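Local coordinates for toll-receptor-related 2 (PDB 4W8H), which is a Toll-related receptor of Hydra whose TIR domain, the part in this structure, probably relays signals inside the cell through TIR-TIR association, at residues I9-A12 against W18-N21; V24-R29 against V117-L122; D40-P43 against E49-M52. All blocks are in the same frame, centred on the assembly; numbering follows the deposited sequence.

Interaction 1 (I9-A12 against W18-N21); sequences ICYA and WVIN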
ATOM      1  N   ILE A   9      -0.499   0.910  -4.537  1.00  6.66           N
ATOM      2  CA  ILE A   9       0.117  -0.142  -3.719  1.00  7.73           C
ATOM      3  C   ILE A   9       1.594   0.049  -3.742  1.00  8.64           C
ATOM      4  O   ILE A   9       2.227  -0.036  -4.786  1.00 11.83           O
ATOM      5  CB  ILE A   9      -0.174  -1.539  -4.269  1.00 12.24           C
ATOM      6  CG1 ILE A   9      -1.642  -1.683  -4.691  1.00 15.82           C
ATOM      7  CG2 ILE A   9       0.271  -2.623  -3.232  1.00 18.35           C
ATOM      8  CD1 ILE A   9      -2.607  -1.650  -3.593  1.00 14.91           C
ATOM      9  N   CYS A  10       2.141   0.274  -2.577  1.00  7.86           N
ATOM     10  CA  CYS A  10       3.579   0.433  -2.418  1.00  8.34           C
ATOM     11  C   CYS A  10       4.163  -0.819  -1.726  1.00  7.74           C
ATOM     12  O   CYS A  10       3.743  -1.158  -0.613  1.00  7.49           O
ATOM     13  CB  CYS A  10       3.866   1.667  -1.564  1.00 11.20           C
ATOM     14  SG  CYS A  10       5.604   1.947  -1.323  1.00 14.85           S
ATOM     15  N   TYR A  11       5.078  -1.518  -2.391  1.00  7.69           N
ATOM     16  CA  TYR A  11       5.531  -2.848  -1.944  1.00  6.69           C
ATOM     17  C   TYR A  11       6.891  -3.144  -2.548  1.00  7.86           C
ATOM     18  O   TYR A  11       7.253  -2.601  -3.590  1.00  8.95           O
ATOM     19  CB  TYR A  11       4.519  -3.932  -2.359  1.00  7.25           C
ATOM     20  CG  TYR A  11       4.504  -4.216  -3.843  1.00  6.44           C
ATOM     21  CD1 TYR A  11       3.890  -3.328  -4.739  1.00  7.85           C
ATOM     22  CD2 TYR A  11       5.162  -5.305  -4.375  1.00  7.62           C
ATOM     23  CE1 TYR A  11       3.933  -3.542  -6.080  1.00  8.90           C
ATOM     24  CE2 TYR A  11       5.181  -5.556  -5.716  1.00  8.01           C
ATOM     25  CZ  TYR A  11       4.582  -4.640  -6.591  1.00  9.72           C
ATOM     26  OH  TYR A  11       4.639  -4.862  -7.957  1.00 11.37           O
ATOM     27  N   ALA A  12       7.630  -4.010  -1.887  1.00  8.39           N
ATOM     28  CA  ALA A  12       8.914  -4.487  -2.379  1.00  9.56           C
ATOM     29  C   ALA A  12       8.732  -5.623  -3.381  1.00  8.83           C
ATOM     30  O   ALA A  12       7.857  -6.473  -3.222  1.00  8.15           O
ATOM     31  CB  ALA A  12       9.771  -4.965  -1.224  1.00 10.49           C
ATOM     32  N   TRP A  18       2.340 -12.326  -3.311  1.00  8.25           N
ATOM     33  CA  TRP A  18       1.135 -12.065  -2.509  1.00  7.80           C
ATOM     34  C   TRP A  18       0.516 -10.751  -2.944  1.00  6.73           C
ATOM     35  O   TRP A  18      -0.695 -10.631  -3.089  1.00  6.26           O
ATOM     36  CB  TRP A  18       1.480 -12.020  -1.022  1.00  9.06           C
ATOM     37  CG  TRP A  18       0.310 -11.849  -0.121  1.00  9.99           C
ATOM     38  CD1 TRP A  18      -0.477 -12.842   0.407  1.00 10.85           C
ATOM     39  CD2 TRP A  18      -0.170 -10.630   0.410  1.00 10.11           C
ATOM     40  NE1 TRP A  18      -1.431 -12.302   1.217  1.00 12.39           N
ATOM     41  CE2 TRP A  18      -1.256 -10.946   1.264  1.00 12.09           C
ATOM     42  CE3 TRP A  18       0.225  -9.292   0.289  1.00  7.87           C
ATOM     43  CZ2 TRP A  18      -1.974  -9.960   1.968  1.00 13.93           C
ATOM     44  CZ3 TRP A  18      -0.474  -8.306   1.016  1.00 10.44           C
ATOM     45  CH2 TRP A  18      -1.581  -8.652   1.823  1.00 12.90           C
ATOM     46  N   VAL A  19       1.333  -9.743  -3.212  1.00  6.33           N
ATOM     47  CA  VAL A  19       0.771  -8.443  -3.565  1.00  6.09           C
ATOM     48  C   VAL A  19      -0.037  -8.502  -4.835  1.00  5.60           C
ATOM     49  O   VAL A  19      -1.156  -7.981  -4.874  1.00  6.42           O
ATOM     50  CB  VAL A  19       1.861  -7.350  -3.606  1.00  6.62           C
ATOM     51  CG1 VAL A  19       1.257  -6.058  -4.246  1.00  7.57           C
ATOM     52  CG2 VAL A  19       2.381  -7.093  -2.204  1.00  7.93           C
ATOM     53  N   ILE A  20       0.489  -9.127  -5.884  1.00  5.82           N
ATOM     54  CA  ILE A  20      -0.222  -9.117  -7.141  1.00  6.70           C
ATOM     55  C   ILE A  20      -1.336 -10.166  -7.144  1.00  6.21           C
ATOM     56  O   ILE A  20      -2.485  -9.877  -7.532  1.00  7.53           O
ATOM     57  CB  ILE A  20       0.726  -9.348  -8.304  1.00  8.22           C
ATOM     58  CG1 ILE A  20       1.755  -8.214  -8.375  1.00  9.14           C
ATOM     59  CG2 ILE A  20      -0.060  -9.468  -9.614  1.00  9.34           C
ATOM     60  CD1 ILE A  20       1.173  -6.877  -8.717  1.00 11.01           C
ATOM     61  N   ASN A  21      -1.019 -11.390  -6.715  1.00  6.84           N
ATOM     62  CA  ASN A  21      -1.982 -12.469  -6.862  1.00  7.69           C
ATOM     63  C   ASN A  21      -3.039 -12.514  -5.810  1.00  7.59           C
ATOM     64  O   ASN A  21      -4.099 -13.120  -6.053  1.00  7.61           O
ATOM     65  CB  ASN A  21      -1.250 -13.820  -6.924  1.00 10.30           C
ATOM     66  CG  ASN A  21      -0.293 -13.895  -8.071  1.00 15.04           C
ATOM     67  OD1 ASN A  21       0.897 -14.120  -7.885  1.00 19.85           O
ATOM     68  ND2 ASN A  21      -0.796 -13.650  -9.264  1.00 19.17           N
TER
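Y11 faces V19 on helix 16-29, their CA atoms 7.5 Å apart, and no hydrogen bond joins the two segments. The contact is an apolar one centred on the methyls of V19. V19 CG1 sits over the middle of one face of the Y11 ring, 3.8 Å from its centroid and 13° off the ring normal, a CH-pi contact made nearly from straight above. With chi1 at 169°, CG1 lies anti to the backbone N of V19, which also brings it to 3.7 Å from I9 CG2, so that one methyl fills the angle between isoleucine and tyrosine. V19 CG2 rests instead against the root of the tyrosine, 3.8 Å from Y11 CB. At the far end of the ring, I20 reaches over with CD1, which ends 4.1 Å from Y11 OH. The hydroxyl is hydrogen-bonded to N37 OD1, which gives the polar end of this buried residue a partner. This is the first strand-to-helix step of the beta-alpha-beta unit formed by strand 5-10, helix 16-29 and strand 34-35 in the flavodoxin-like TIR fold. I9 and C10 pair with strands on the two flanks of 5-10, I9 with F35 and C10 with I62 and V64; V64 also packs on Y11 and V19, while I38 of helix 37-40 touches Y11 and I20.

Interaction 2 (V24-R29 against V117-L122); sequences VFKLER and VFWRNL. Unlike the reference sequence in segment 24-29: K26 (reference Glu), L27 (reference Val).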
ATOM      1  N   VAL A  24      -3.863  -7.332  -4.918  1.00  6.25           N
ATOM      2  CA  VAL A  24      -4.431  -6.614  -6.066  1.00  6.33           C
ATOM      3  C   VAL A  24      -5.614  -7.371  -6.649  1.00  5.55           C
ATOM      4  O   VAL A  24      -6.640  -6.791  -6.977  1.00  7.15           O
ATOM      5  CB  VAL A  24      -3.354  -6.378  -7.151  1.00  7.95           C
ATOM      6  CG1 VAL A  24      -3.952  -5.884  -8.438  1.00  9.46           C
ATOM      7  CG2 VAL A  24      -2.310  -5.406  -6.664  1.00  8.93           C
ATOM      8  N   PHE A  25      -5.474  -8.687  -6.786  1.00  6.77           N
ATOM      9  CA  PHE A  25      -6.546  -9.536  -7.282  1.00  7.29           C
ATOM     10  C   PHE A  25      -7.832  -9.302  -6.517  1.00  6.46           C
ATOM     11  O   PHE A  25      -8.879  -9.097  -7.137  1.00  8.44           O
ATOM     12  CB  PHE A  25      -6.096 -10.987  -7.153  1.00  8.22           C
ATOM     13  CG  PHE A  25      -7.057 -12.010  -7.705  1.00 10.01           C
ATOM     14  CD1 PHE A  25      -7.262 -12.103  -9.061  1.00 12.56           C
ATOM     15  CD2 PHE A  25      -7.664 -12.918  -6.879  1.00 12.38           C
ATOM     16  CE1 PHE A  25      -8.105 -13.088  -9.583  1.00 15.32           C
ATOM     17  CE2 PHE A  25      -8.515 -13.900  -7.399  1.00 14.43           C
ATOM     18  CZ  PHE A  25      -8.721 -13.964  -8.736  1.00 16.54           C
ATOM     19  N   LYS A  26      -7.776  -9.325  -5.198  1.00  6.63           N
ATOM     20  CA  LYS A  26      -8.984  -9.147  -4.400  1.00  7.82           C
ATOM     21  C   LYS A  26      -9.527  -7.735  -4.466  1.00  6.91           C
ATOM     22  O   LYS A  26     -10.756  -7.534  -4.502  1.00  8.49           O
ATOM     23  CB  LYS A  26      -8.730  -9.580  -2.982  1.00  8.71           C
ATOM     24  CG  LYS A  26      -8.768 -11.105  -2.869  1.00 10.80           C
ATOM     25  CD  LYS A  26      -8.785 -11.574  -1.459  1.00 12.23           C
ATOM     26  CE  LYS A  26     -10.005 -11.124  -0.658  1.00 12.85           C
ATOM     27  NZ  LYS A  26     -11.328 -11.385  -1.268  1.00 14.43           N
ATOM     28  N   LEU A  27      -8.633  -6.741  -4.459  1.00  6.94           N
ATOM     29  CA  LEU A  27      -9.093  -5.365  -4.555  1.00  6.56           C
ATOM     30  C   LEU A  27      -9.860  -5.139  -5.840  1.00  6.76           C
ATOM     31  O   LEU A  27     -10.959  -4.576  -5.832  1.00  8.20           O
ATOM     32  CB  LEU A  27      -7.897  -4.410  -4.464  1.00  7.73           C
ATOM     33  CG  LEU A  27      -7.244  -4.229  -3.095  1.00  9.46           C
ATOM     34  CD1 LEU A  27      -5.854  -3.595  -3.261  1.00  8.87           C
ATOM     35  CD2 LEU A  27      -8.085  -3.388  -2.156  1.00 11.03           C
ATOM     36  N   GLU A  28      -9.312  -5.602  -6.956  1.00  6.97           N
ATOM     37  CA  GLU A  28      -9.923  -5.362  -8.254  1.00  8.23           C
ATOM     38  C   GLU A  28     -11.241  -6.127  -8.374  1.00  8.25           C
ATOM     39  O   GLU A  28     -12.220  -5.617  -8.933  1.00  9.67           O
ATOM     40  CB  GLU A  28      -8.919  -5.650  -9.375  1.00 10.11           C
ATOM     41  CG  GLU A  28      -7.773  -4.608  -9.385  1.00 10.62           C
ATOM     42  CD  GLU A  28      -6.882  -4.695 -10.586  1.00 13.67           C
ATOM     43  OE1 GLU A  28      -6.671  -5.793 -11.133  1.00 16.18           O
ATOM     44  OE2 GLU A  28      -6.373  -3.627 -10.968  1.00 18.67           O
ATOM     45  N   ARG A  29     -11.285  -7.330  -7.810  1.00  8.81           N
ATOM     46  CA  ARG A  29     -12.566  -8.093  -7.829  1.00  9.74           C
ATOM     47  C   ARG A  29     -13.663  -7.380  -7.043  1.00  9.17           C
ATOM     48  O   ARG A  29     -14.845  -7.501  -7.356  1.00 11.10           O
ATOM     49  CB  ARG A  29     -12.344  -9.501  -7.301  1.00 11.80           C
ATOM     50  CG  ARG A  29     -11.664 -10.388  -8.333  1.00 15.04           C
ATOM     51  CD  ARG A  29     -11.224 -11.707  -7.756  1.00 17.48           C
ATOM     52  NE  ARG A  29     -12.364 -12.516  -7.343  1.00 21.23           N
ATOM     53  CZ  ARG A  29     -12.970 -13.428  -8.101  1.00 23.70           C
ATOM     54  NH1 ARG A  29     -12.533 -13.665  -9.329  1.00 23.87           N
ATOM     55  NH2 ARG A  29     -14.008 -14.115  -7.625  1.00 26.11           N
ATOM     56  N   VAL A 117     -11.144 -11.030   9.640  1.00 17.55           N
ATOM     57  CA  VAL A 117     -11.677  -9.670   9.447  1.00 18.39           C
ATOM     58  C   VAL A 117     -10.753  -8.724   8.654  1.00 14.21           C
ATOM     59  O   VAL A 117     -11.086  -7.553   8.414  1.00 12.68           O
ATOM     60  CB  VAL A 117     -12.047  -9.003  10.786  1.00 19.73           C
ATOM     61  CG1 VAL A 117     -13.011  -9.880  11.587  1.00 22.70           C
ATOM     62  CG2 VAL A 117     -10.839  -8.720  11.618  1.00 19.34           C
ATOM     63  N   PHE A 118      -9.617  -9.230   8.224  1.00 12.88           N
ATOM     64  CA  PHE A 118      -8.648  -8.449   7.469  1.00 10.70           C
ATOM     65  C   PHE A 118      -9.257  -7.781   6.241  1.00  9.21           C
ATOM     66  O   PHE A 118      -9.138  -6.567   6.052  1.00  8.97           O
ATOM     67  CB  PHE A 118      -7.473  -9.350   7.064  1.00  9.51           C
ATOM     68  CG  PHE A 118      -6.378  -8.612   6.331  1.00  8.55           C
ATOM     69  CD1 PHE A 118      -5.364  -7.980   7.035  1.00  9.28           C
ATOM     70  CD2 PHE A 118      -6.392  -8.559   4.968  1.00  8.15           C
ATOM     71  CE1 PHE A 118      -4.354  -7.292   6.347  1.00 10.33           C
ATOM     72  CE2 PHE A 118      -5.400  -7.880   4.276  1.00  9.23           C
ATOM     73  CZ  PHE A 118      -4.381  -7.260   4.966  1.00  9.18           C
ATOM     74  N   TRP A 119      -9.882  -8.556   5.361  1.00  9.18           N
ATOM     75  CA  TRP A 119     -10.341  -7.978   4.109  1.00  8.70           C
ATOM     76  C   TRP A 119     -11.492  -7.010   4.375  1.00  8.10           C
ATOM     77  O   TRP A 119     -11.551  -5.972   3.766  1.00  7.99           O
ATOM     78  CB  TRP A 119     -10.761  -9.087   3.111  1.00 10.02           C
ATOM     79  CG  TRP A 119      -9.611  -9.945   2.757  1.00  9.42           C
ATOM     80  CD1 TRP A 119      -9.400 -11.255   3.091  1.00 11.71           C
ATOM     81  CD2 TRP A 119      -8.460  -9.546   2.011  1.00  8.32           C
ATOM     82  NE1 TRP A 119      -8.209 -11.699   2.586  1.00 11.05           N
ATOM     83  CE2 TRP A 119      -7.604 -10.673   1.920  1.00  8.75           C
ATOM     84  CE3 TRP A 119      -8.064  -8.358   1.379  1.00  7.91           C
ATOM     85  CZ2 TRP A 119      -6.368 -10.625   1.292  1.00  8.92           C
ATOM     86  CZ3 TRP A 119      -6.857  -8.353   0.694  1.00  9.08           C
ATOM     87  CH2 TRP A 119      -6.012  -9.466   0.684  1.00  9.12           C
ATOM     88  N   ARG A 120     -12.405  -7.355   5.273  1.00  9.49           N
ATOM     89  CA  ARG A 120     -13.491  -6.469   5.674  0.54  9.25           C
ATOM     90  C   ARG A 120     -12.939  -5.110   6.101  1.00  7.81           C
ATOM     91  O   ARG A 120     -13.437  -4.063   5.717  1.00  8.48           O
ATOM     92  CB  ARG A 120     -14.277  -7.107   6.825  0.54 12.55           C
ATOM     93  CG  ARG A 120     -15.395  -6.258   7.403  0.54 14.32           C
ATOM     94  CD  ARG A 120     -15.845  -6.852   8.758  0.54 17.00           C
ATOM     95  NE  ARG A 120     -14.866  -6.634   9.836  0.54 16.32           N
ATOM     96  CZ  ARG A 120     -15.033  -7.016  11.105  0.54 18.36           C
ATOM     97  NH1 ARG A 120     -14.087  -6.761  11.995  0.54 19.74           N
ATOM     98  NH2 ARG A 120     -16.135  -7.646  11.505  0.54 15.87           N
ATOM     99  N   ASN A 121     -11.928  -5.148   6.944  1.00  9.05           N
ATOM    100  CA  ASN A 121     -11.363  -3.905   7.452  1.00  9.48           C
ATOM    101  C   ASN A 121     -10.680  -3.088   6.361  1.00  8.04           C
ATOM    102  O   ASN A 121     -10.838  -1.867   6.289  1.00  9.28           O
ATOM    103  CB  ASN A 121     -10.355  -4.194   8.573  1.00 11.48           C
ATOM    104  CG  ASN A 121     -11.011  -4.719   9.846  1.00 13.83           C
ATOM    105  OD1 ASN A 121     -12.232  -4.661  10.021  1.00 15.61           O
ATOM    106  ND2 ASN A 121     -10.185  -5.244  10.733  1.00 16.48           N
ATOM    107  N   LEU A 122      -9.923  -3.761   5.511  1.00  7.02           N
ATOM    108  CA  LEU A 122      -9.238  -3.083   4.427  1.00  5.94           C
ATOM    109  C   LEU A 122     -10.249  -2.416   3.491  1.00  6.23           C
ATOM    110  O   LEU A 122     -10.144  -1.225   3.166  1.00  7.33           O
ATOM    111  CB  LEU A 122      -8.381  -4.092   3.665  1.00  6.17           C
ATOM    112  CG  LEU A 122      -7.626  -3.539   2.464  1.00  7.06           C
ATOM    113  CD1 LEU A 122      -6.654  -2.387   2.858  1.00  8.30           C
ATOM    114  CD2 LEU A 122      -6.826  -4.621   1.770  1.00  7.89           C
TER
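Two helices of the TIR domain, 16-29 and 115-127, meet here through K26 and L27 on the first and W119 and L122 on the second, with K26 and W119 the closest pair of CA atoms at 8.7 Å. The lysine crosses the indole at about a right angle and lays its aliphatic end on one face. K26 CE stands 3.5 Å from the centroid of the five-membered ring, only 9° off the ring normal, while CD leans toward the six-membered part, 3.7 Å from W119 CE2. Bends at chi3 (62°) and chi4 (51°) keep the end of the chain over the ring, with NZ beyond CE: K26 NZ is 4.7 Å from the five-membered centroid, a cation-pi contact behind the closer CH-pi one. The other face of the indole is taken by F118 CD2 from the preceding residue of its own helix, so W119 is held flat between a lysine chain and a phenylalanine edge. In the flavodoxin-like fold these are the first and last helices of the chain, brought side by side by the parallel sheet although far apart in sequence. Deeper in, the contact turns wholly apolar: L27 CD2 meets L122 CD2 at 4.3 Å. K26 and L27 both differ from the reference sequence, which has glutamate and valine there. L27 also packs on F123 and I126 of the helix 115-127, and L23 adds to the same seam by touching both W119 and L122.

Interaction 3 (D40-P43 against E49-M52); sequences DDTP and ENIM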
ATOM      1  N   ASP A  40       0.938   0.102 -14.397  1.00  9.39           N
ATOM      2  CA  ASP A  40       0.584   1.499 -14.560  1.00  8.58           C
ATOM      3  C   ASP A  40       1.749   2.489 -14.611  1.00  9.12           C
ATOM      4  O   ASP A  40       1.541   3.643 -14.937  1.00 10.31           O
ATOM      5  CB  ASP A  40      -0.416   1.902 -13.459  1.00  9.94           C
ATOM      6  CG  ASP A  40      -1.680   1.035 -13.478  1.00 11.27           C
ATOM      7  OD1 ASP A  40      -2.224   0.846 -14.587  1.00 14.10           O
ATOM      8  OD2 ASP A  40      -2.102   0.553 -12.404  1.00 11.59           O
ATOM      9  N   ASP A  41       2.964   2.059 -14.264  1.00  8.11           N
ATOM     10  CA  ASP A  41       4.105   2.968 -14.338  1.00  8.16           C
ATOM     11  C   ASP A  41       4.337   3.315 -15.795  1.00  8.72           C
ATOM     12  O   ASP A  41       4.096   2.528 -16.705  1.00 11.76           O
ATOM     13  CB  ASP A  41       5.398   2.344 -13.796  1.00 10.37           C
ATOM     14  CG  ASP A  41       5.565   2.484 -12.311  1.00 11.04           C
ATOM     15  OD1 ASP A  41       4.696   3.057 -11.625  1.00 11.35           O
ATOM     16  OD2 ASP A  41       6.576   1.938 -11.774  1.00 13.81           O
ATOM     17  N   THR A  42       4.867   4.507 -16.025  1.00  8.00           N
ATOM     18  CA  THR A  42       5.256   4.972 -17.361  1.00  8.96           C
ATOM     19  C   THR A  42       6.739   4.671 -17.600  1.00  7.12           C
ATOM     20  O   THR A  42       7.608   5.216 -16.940  1.00  7.76           O
ATOM     21  CB  THR A  42       4.996   6.487 -17.499  1.00  9.90           C
ATOM     22  OG1 THR A  42       3.597   6.751 -17.330  1.00 12.06           O
ATOM     23  CG2 THR A  42       5.438   7.009 -18.836  1.00 11.07           C
ATOM     24  N   PRO A  43       7.040   3.838 -18.603  1.00  7.96           N
ATOM     25  CA  PRO A  43       8.450   3.631 -18.919  1.00  8.14           C
ATOM     26  C   PRO A  43       9.061   4.880 -19.528  1.00  7.43           C
ATOM     27  O   PRO A  43       8.422   5.539 -20.324  1.00 10.71           O
ATOM     28  CB  PRO A  43       8.439   2.482 -19.925  1.00  9.70           C
ATOM     29  CG  PRO A  43       7.112   2.640 -20.615  1.00 10.98           C
ATOM     30  CD  PRO A  43       6.160   3.199 -19.589  1.00 10.41           C
ATOM     31  N   GLU A  49       8.933  10.550 -10.778  1.00  7.90           N
ATOM     32  CA  GLU A  49       7.724  10.879 -11.504  1.00  7.11           C
ATOM     33  C   GLU A  49       6.664   9.788 -11.356  1.00  7.52           C
ATOM     34  O   GLU A  49       5.489  10.070 -11.186  1.00  7.86           O
ATOM     35  CB  GLU A  49       8.051  11.089 -12.963  1.00  7.22           C
ATOM     36  CG  GLU A  49       8.853  12.367 -13.176  1.00 10.81           C
ATOM     37  CD  GLU A  49       9.230  12.612 -14.603  1.00 11.88           C
ATOM     38  OE1 GLU A  49       9.677  11.691 -15.305  1.00 10.73           O
ATOM     39  OE2 GLU A  49       9.176  13.799 -15.018  1.00 16.24           O
ATOM     40  N   ASN A  50       7.066   8.532 -11.462  1.00  7.57           N
ATOM     41  CA  ASN A  50       6.133   7.431 -11.289  1.00  6.74           C
ATOM     42  C   ASN A  50       5.631   7.317  -9.866  1.00  6.96           C
ATOM     43  O   ASN A  50       4.474   6.958  -9.659  1.00  7.77           O
ATOM     44  CB  ASN A  50       6.787   6.134 -11.812  1.00  7.12           C
ATOM     45  CG  ASN A  50       6.657   6.027 -13.321  1.00  7.56           C
ATOM     46  OD1 ASN A  50       5.609   6.339 -13.881  1.00 10.13           O
ATOM     47  ND2 ASN A  50       7.709   5.603 -13.986  1.00  8.68           N
ATOM     48  N   ILE A  51       6.490   7.572  -8.886  1.00  7.21           N
ATOM     49  CA  ILE A  51       6.046   7.635  -7.481  1.00  6.64           C
ATOM     50  C   ILE A  51       4.948   8.650  -7.337  1.00  6.46           C
ATOM     51  O   ILE A  51       3.915   8.394  -6.748  1.00  7.07           O
ATOM     52  CB  ILE A  51       7.229   7.930  -6.556  1.00  7.11           C
ATOM     53  CG1 ILE A  51       8.176   6.731  -6.496  1.00  8.81           C
ATOM     54  CG2 ILE A  51       6.740   8.281  -5.134  1.00  8.20           C
ATOM     55  CD1 ILE A  51       9.524   7.003  -5.812  1.00  9.60           C
ATOM     56  N   MET A  52       5.200   9.866  -7.853  1.00  6.92           N
ATOM     57  CA  MET A  52       4.262  10.965  -7.665  1.00  7.26           C
ATOM     58  C   MET A  52       2.959  10.787  -8.419  1.00  7.17           C
ATOM     59  O   MET A  52       1.912  11.184  -7.939  1.00  8.44           O
ATOM     60  CB  MET A  52       4.931  12.301  -8.010  1.00  7.86           C
ATOM     61  CG  MET A  52       6.012  12.629  -6.996  1.00  9.34           C
ATOM     62  SD  MET A  52       5.474  12.823  -5.293  1.00 10.88           S
ATOM     63  CE  MET A  52       4.161  14.010  -5.471  1.00 12.64           C
TER
HETATM   64  O   HOH W   1       2.434   6.417 -14.832  1.00 27.96           O
HETATM   65  O   HOH W   2       4.629   4.122  -9.190  1.00  9.48           O
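The side-chain amide of N50 grips the backbone of T42 at both ends. T42 N donates to N50 OD1 over 2.9 Å in a nearly straight bond (169°), arriving from above the carbonyl plane of the amide. In return N50 ND2 donates to T42 O at 3.0 Å, again nearly straight, with the acceptor lying in the amide plane. One flat group thus satisfies the N-H and the C=O of a single loop residue, and the paired bonds fix which way round the amide sits. With chi1 at -82°, N50 CG is anti to its own carbonyl carbon, and this sends the amide out from the helix toward the loop. Two waters extend the network. One bridges D40 O and T42 OG1, with a further weak bond to N50 OD1; the other donates to D41 OD1 and to N50 O, tying the carboxylate to the helix backbone. The D41 carboxylate and the N50 amide stack with their planes 11° apart, and D41 OD1 comes to 3.7 Å from N50 CB. Replacing N50 with a leucine would remove both hydrogen bonds of the amide and would probably leave T42 N and T42 O without these partners and the loop less firmly held. D41 is the first residue to depart from the helix 37-40, and its side chain also touches F35. Segment 40-43 lies in the BB loop, with its box 2 sequence, characteristic of TIR domains; in relatives this loop takes part in TIR-TIR association, consistent with a similar role in Hydra.

Overall arrangement
Along the chain the first segments come in the order 1, 2, 3, but interaction 2 closes last, its second segment lying near the C-terminus, so interaction 3 falls within the sequence it spans. Interactions 1 and 2 share helix 16-29 and have centres about 13 Å apart; they touch, V19 O probably accepting a hydrogen bond from V24 N and I9 CD1 packing on L27 CD1. Interaction 3 stands apart, its centre about 16 Å from that of interaction 1 and 24 Å from that of interaction 2. Helix 16-29 connects sheet and C-terminal helix, while interaction 3 holds the BB loop, probably a TIR-association surface, to helix 47-56, away from the core packing.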